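Local coordinates for protein fusarinine C esterase sidJ (Aspergillus fumigatus, PDB 6GUP) that hydrolyses the ester bonds of the siderophore fusarinine C, but not those of triacetylfusarinine C, and forms a homodimer of alpha/beta-hydrolase subunits, at residues V152-L157 with Q271-G276; G10-I15 with F26-T31. All coordinates share one frame; numbering follows the deposited sequence.

Contact 1 of 2, residues V152-L157 with Q271-G276; sequences VERMPL and QGLLRG
L273 reaches across to R154 and lies at about a right angle to its side chain, one methyl against the guanidinium and the other on the main chain. L273 CD1 sits 3.4 Å from R154 NH1 and is almost as near to R154 NE, approaching the flat group obliquely. L273 CD2 turns instead to the peptides and comes to 3.3 Å from R154 O. R154 NH1 and NH2 are hydrogen-bonded to R135 O and P136 O, and Y132 makes a cation-pi contact with R154, so L273 packs on a group already tied down by helix 125-134 and the residues just after it.

Further along, P156 and R275 cross at a slant. P156 CB comes to 3.5 Å from R275 NH1, and P156 O stands over one face of the guanidinium, offset toward its rim. R275 CG lies between its own backbone N and carbonyl carbon (chi1 54°), which leaves it 3.5 Å from L157 O. From CG to NE the chain is extended, and NE forms a salt bridge with D158.

Two backbone bonds run between these groups. L157 N donates to L273 O at 2.8 Å, nearly straight at the hydrogen but from above the carbonyl plane; R275 N donates to L157 O at 2.9 Å, with a more bent angle of 135°. Together they form the single bridge of L157 with L274, at the approach to the neighbouring parallel strands 159-163 and 278-283 of the alpha/beta-hydrolase sheet. The chemistry is divided: R154 is buried and its charge is probably eased by carbonyl oxygens and the Y132 ring, leaving L273 to pack against it without a polar bond, whereas exposed R275 has its charge paired with D158, which probably helps hold its chain across P156.

Contact 2 of 2, residues G10-I15 with F26-T31; sequences GGLPGI and FEYTTT
Strands 12-15 and 26-28 pair antiparallel, I15 with E27 as a hydrogen-bonded pair and G14 with Y28 as a non-hydrogen-bonded one, their short axes 4.6 Å apart at closest approach and their N-to-C directions 123° apart, well short of the 180° of a flat antiparallel pair. This is the N-terminal beta hairpin at the margin of the alpha/beta-hydrolase sheet. I15 N to E27 O and E27 N to I15 O are both 2.8 Å, and the longer bond from T29 N to P13 O, at 3.2 Å, carries the pairing past the end of the second strand.

I15 and E27 lie side by side and point the same way, with I15 CD1 against OE1 of the carboxylate. E27 CG is anti to the backbone N (chi1 -176°) and the chain stays extended beyond it; H17 bonds OE1 and S68 bonds OE2. T29 CG2 crosses obliquely to meet I15 CG1 at 3.8 Å.

G14 lets the F26 ring come close: F26 CE1 lies 3.6 Å from G14 CA, while L12 O meets CZ at the ring edge. Within the second strand, F26 CE2 stands 3.4 Å above the centre of the Y28 ring. Y28 also packs on helix 55-61. Strand 67-72 continues the sheet beyond F26 and Y28, and L12 to I15 form an antiparallel ladder with a strand of the second subunit, so the sheet runs on across the dimer interface. L12 meets the rim of the Y28 ring: L12 CD1 lies 3.6 Å from Y28 CE2, at the ring edge and near its plane.

Both segments of contact 2 come before either segment of contact 1 in the sequence, and the two contacts do not touch: their centres are 28 Å apart and their nearest atoms about 15 Å. Helix 86-108 packs on both, taking I15 and E27 of contact 2 and R154, M155 and L157 of contact 1. Contact 2 belongs to the outer hairpin, where the sheet passes into the second subunit; contact 1 precedes two inner parallel strands, 159-163 and 278-283. A Ser-His-Asp triad of S123, H327 and D286, probably the catalytic one, is carried by the same sheet: S123 lies just after strand 117-122, ahead of helix 125-134, against which L273 packs, and D286 follows strand 278-283.

Contact 1 of 2, residues V152-L157 with Q271-G276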
loop_
_atom_site.group_PDB
_atom_site.type_symbol
_atom_site.label_atom_id
_atom_site.label_comp_id
_atom_site.label_asym_id
_atom_site.label_seq_id
_atom_site.Cartn_x
_atom_site.Cartn_y
_atom_site.Cartn_z
ATOM N N VAL A 152 -10.199 -20.450 6.191
ATOM C CA VAL A 152 -10.411 -19.016 5.991
ATOM C C VAL A 152 -11.905 -18.762 5.770
ATOM O O VAL A 152 -12.334 -18.280 4.716
ATOM C CB VAL A 152 -9.549 -18.468 4.822
ATOM C CG1 VAL A 152 -9.552 -16.941 4.805
ATOM C CG2 VAL A 152 -8.115 -18.977 4.932
ATOM N N GLU A 153 -12.693 -19.119 6.782
ATOM C CA GLU A 153 -14.135 -18.865 6.772
ATOM C C GLU A 153 -14.395 -17.392 7.049
ATOM O O GLU A 153 -13.778 -16.799 7.937
ATOM C CB GLU A 153 -14.884 -19.728 7.804
ATOM C CG GLU A 153 -15.832 -20.751 7.193
ATOM C CD GLU A 153 -16.852 -21.267 8.190
ATOM O OE1 GLU A 153 -16.444 -21.743 9.272
ATOM O OE2 GLU A 153 -18.062 -21.201 7.890
ATOM N N ARG A 154 -15.320 -16.819 6.288
ATOM C CA ARG A 154 -15.706 -15.426 6.456
ATOM C C ARG A 154 -16.731 -15.348 7.562
ATOM O O ARG A 154 -17.693 -16.120 7.574
ATOM C CB ARG A 154 -16.316 -14.883 5.173
ATOM C CG ARG A 154 -15.424 -15.080 3.972
ATOM C CD ARG A 154 -15.791 -14.141 2.855
ATOM N NE ARG A 154 -17.121 -14.379 2.302
ATOM C CZ ARG A 154 -17.419 -15.297 1.381
ATOM N NH1 ARG A 154 -18.672 -15.410 0.957
ATOM N NH2 ARG A 154 -16.488 -16.113 0.877
ATOM N N MET A 155 -16.527 -14.419 8.488
ATOM C CA MET A 155 -17.471 -14.222 9.579
ATOM C C MET A 155 -18.679 -13.413 9.102
ATOM O O MET A 155 -18.554 -12.618 8.165
ATOM C CB MET A 155 -16.806 -13.540 10.776
ATOM C CG MET A 155 -16.395 -12.083 10.580
ATOM S SD MET A 155 -15.951 -11.331 12.151
ATOM C CE MET A 155 -14.563 -12.362 12.609
ATOM N N PRO A 156 -19.846 -13.606 9.744
ATOM C CA PRO A 156 -20.996 -12.771 9.399
ATOM C C PRO A 156 -20.849 -11.355 9.953
ATOM O O PRO A 156 -20.250 -11.162 11.015
ATOM C CB PRO A 156 -22.181 -13.500 10.059
ATOM C CG PRO A 156 -21.654 -14.830 10.488
ATOM C CD PRO A 156 -20.207 -14.598 10.769
ATOM N N LEU A 157 -21.393 -10.384 9.225
ATOM C CA LEU A 157 -21.324 -8.975 9.599
ATOM C C LEU A 157 -22.615 -8.549 10.290
ATOM O O LEU A 157 -23.698 -9.035 9.952
ATOM C CB LEU A 157 -21.101 -8.112 8.354
ATOM C CG LEU A 157 -19.954 -8.518 7.423
ATOM C CD1 LEU A 157 -19.978 -7.664 6.168
ATOM C CD2 LEU A 157 -18.607 -8.402 8.120
ATOM N N GLN A 271 -26.234 -16.735 1.627
ATOM C CA GLN A 271 -24.919 -17.033 2.222
ATOM C C GLN A 271 -24.878 -16.848 3.745
ATOM O O GLN A 271 -24.029 -17.442 4.413
ATOM C CB GLN A 271 -23.814 -16.190 1.572
ATOM C CG GLN A 271 -23.660 -16.360 0.061
ATOM C CD GLN A 271 -23.295 -17.769 -0.379
ATOM O OE1 GLN A 271 -22.794 -18.577 0.404
ATOM N NE2 GLN A 271 -23.537 -18.064 -1.651
ATOM N N GLY A 272 -25.775 -16.024 4.286
ATOM C CA GLY A 272 -25.908 -15.848 5.735
ATOM C C GLY A 272 -24.782 -15.079 6.407
ATOM O O GLY A 272 -24.471 -15.336 7.573
ATOM N N LEU A 273 -24.181 -14.133 5.684
ATOM C CA LEU A 273 -23.063 -13.333 6.203
ATOM C C LEU A 273 -23.439 -11.877 6.509
ATOM O O LEU A 273 -22.554 -11.052 6.756
ATOM C CB LEU A 273 -21.879 -13.390 5.229
ATOM C CG LEU A 273 -21.263 -14.776 5.007
ATOM C CD1 LEU A 273 -20.243 -14.713 3.885
ATOM C CD2 LEU A 273 -20.619 -15.317 6.275
ATOM N N LEU A 274 -24.737 -11.566 6.515
ATOM C CA LEU A 274 -25.225 -10.260 6.959
ATOM C C LEU A 274 -26.402 -10.444 7.914
ATOM O O LEU A 274 -27.548 -10.573 7.477
ATOM C CB LEU A 274 -25.628 -9.391 5.757
ATOM C CG LEU A 274 -26.182 -7.985 6.032
ATOM C CD1 LEU A 274 -25.247 -7.167 6.913
ATOM C CD2 LEU A 274 -26.445 -7.254 4.722
ATOM N N ARG A 275 -26.107 -10.464 9.216
ATOM C CA ARG A 275 -27.148 -10.448 10.255
ATOM C C ARG A 275 -27.440 -8.998 10.665
ATOM O O ARG A 275 -27.211 -8.579 11.803
ATOM C CB ARG A 275 -26.799 -11.349 11.455
ATOM C CG ARG A 275 -25.453 -11.119 12.132
ATOM C CD ARG A 275 -25.486 -11.604 13.575
ATOM N NE ARG A 275 -24.182 -11.501 14.229
ATOM C CZ ARG A 275 -23.180 -12.378 14.117
ATOM N NH1 ARG A 275 -23.290 -13.472 13.361
ATOM N NH2 ARG A 275 -22.042 -12.157 14.771
ATOM N N GLY A 276 -27.970 -8.250 9.704
ATOM C CA GLY A 276 -28.219 -6.821 9.850
ATOM C C GLY A 276 -28.698 -6.234 8.536
ATOM O O GLY A 276 -29.214 -6.960 7.681
#

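Contact 2 of 2, residues G10-I15 with F26-T31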
loop_
_atom_site.group_PDB
_atom_site.type_symbol
_atom_site.label_atom_id
_atom_site.label_comp_id
_atom_site.label_asym_id
_atom_site.label_seq_id
_atom_site.Cartn_x
_atom_site.Cartn_y
_atom_site.Cartn_z
ATOM N N GLY A 10 -1.388 18.235 11.110
ATOM C CA GLY A 10 -0.821 17.422 12.181
ATOM C C GLY A 10 -1.126 15.934 12.083
ATOM O O GLY A 10 -0.817 15.188 13.011
ATOM N N GLY A 11 -1.727 15.497 10.973
ATOM C CA GLY A 11 -2.076 14.086 10.773
ATOM C C GLY A 11 -3.240 13.638 11.639
ATOM O O GLY A 11 -3.843 14.449 12.346
ATOM N N LEU A 12 -3.560 12.346 11.576
ATOM C CA LEU A 12 -4.629 11.764 12.395
ATOM C C LEU A 12 -4.072 10.685 13.332
ATOM O O LEU A 12 -3.479 9.713 12.856
ATOM C CB LEU A 12 -5.749 11.205 11.511
ATOM C CG LEU A 12 -6.683 12.266 10.907
ATOM C CD1 LEU A 12 -7.636 11.639 9.903
ATOM C CD2 LEU A 12 -7.478 13.012 11.973
ATOM N N PRO A 13 -4.244 10.858 14.666
ATOM C CA PRO A 13 -3.728 9.859 15.612
ATOM C C PRO A 13 -4.436 8.511 15.530
ATOM O O PRO A 13 -5.618 8.448 15.181
ATOM C CB PRO A 13 -3.984 10.497 16.987
ATOM C CG PRO A 13 -4.167 11.946 16.722
ATOM C CD PRO A 13 -4.818 12.017 15.379
ATOM N N GLY A 14 -3.712 7.448 15.862
ATOM C CA GLY A 14 -4.276 6.108 15.825
ATOM C C GLY A 14 -3.308 4.996 16.162
ATOM O O GLY A 14 -2.243 5.243 16.727
ATOM N N ILE A 15 -3.699 3.772 15.810
ATOM C CA ILE A 15 -2.916 2.563 16.069
ATOM C C ILE A 15 -2.761 1.786 14.764
ATOM O O ILE A 15 -3.759 1.460 14.115
ATOM C CB ILE A 15 -3.600 1.656 17.122
ATOM C CG1 ILE A 15 -3.870 2.445 18.413
ATOM C CG2 ILE A 15 -2.748 0.421 17.414
ATOM C CD1 ILE A 15 -4.554 1.659 19.513
ATOM N N PHE A 26 -5.195 0.283 10.016
ATOM C CA PHE A 26 -4.995 1.474 10.844
ATOM C C PHE A 26 -6.286 1.839 11.573
ATOM O O PHE A 26 -7.301 2.120 10.936
ATOM C CB PHE A 26 -4.527 2.655 9.988
ATOM C CG PHE A 26 -4.460 3.957 10.740
ATOM C CD1 PHE A 26 -3.459 4.184 11.681
ATOM C CD2 PHE A 26 -5.403 4.956 10.516
ATOM C CE1 PHE A 26 -3.402 5.385 12.378
ATOM C CE2 PHE A 26 -5.348 6.156 11.210
ATOM C CZ PHE A 26 -4.346 6.371 12.141
ATOM N N GLU A 27 -6.222 1.848 12.904
ATOM C CA GLU A 27 -7.354 2.209 13.756
ATOM C C GLU A 27 -7.256 3.683 14.121
ATOM O O GLU A 27 -6.246 4.109 14.671
ATOM C CB GLU A 27 -7.332 1.369 15.035
ATOM C CG GLU A 27 -8.527 1.580 15.959
ATOM C CD GLU A 27 -8.455 0.762 17.237
ATOM O OE1 GLU A 27 -7.377 0.220 17.565
ATOM O OE2 GLU A 27 -9.491 0.665 17.927
ATOM N N TYR A 28 -8.311 4.447 13.847
ATOM C CA TYR A 28 -8.356 5.871 14.188
ATOM C C TYR A 28 -8.785 5.977 15.640
ATOM O O TYR A 28 -9.856 5.489 16.002
ATOM C CB TYR A 28 -9.359 6.631 13.314
ATOM C CG TYR A 28 -8.968 6.752 11.856
ATOM C CD1 TYR A 28 -8.988 5.641 11.013
ATOM C CD2 TYR A 28 -8.599 7.982 11.310
ATOM C CE1 TYR A 28 -8.641 5.747 9.676
ATOM C CE2 TYR A 28 -8.250 8.095 9.970
ATOM C CZ TYR A 28 -8.269 6.975 9.160
ATOM O OH TYR A 28 -7.922 7.085 7.833
ATOM N N THR A 29 -7.955 6.603 16.470
ATOM C CA THR A 29 -8.282 6.779 17.884
ATOM C C THR A 29 -7.438 7.875 18.524
ATOM O O THR A 29 -6.225 7.948 18.305
ATOM C CB THR A 29 -8.154 5.457 18.686
ATOM O OG1 THR A 29 -8.453 5.695 20.069
ATOM C CG2 THR A 29 -6.757 4.845 18.566
ATOM N N THR A 30 -8.105 8.727 19.299
ATOM C CA THR A 30 -7.454 9.792 20.053
ATOM C C THR A 30 -7.573 9.627 21.572
ATOM O O THR A 30 -6.947 10.399 22.305
ATOM C CB THR A 30 -8.045 11.171 19.682
ATOM O OG1 THR A 30 -9.434 11.218 20.036
ATOM C CG2 THR A 30 -7.896 11.443 18.193
ATOM N N THR A 31 -8.340 8.641 22.057
ATOM C CA THR A 31 -8.730 8.630 23.475
ATOM C C THR A 31 -8.833 7.267 24.183
ATOM O O THR A 31 -8.841 6.200 23.563
ATOM C CB THR A 31 -10.041 9.440 23.675
ATOM O OG1 THR A 31 -10.436 9.423 25.053
ATOM C CG2 THR A 31 -11.170 8.902 22.804
#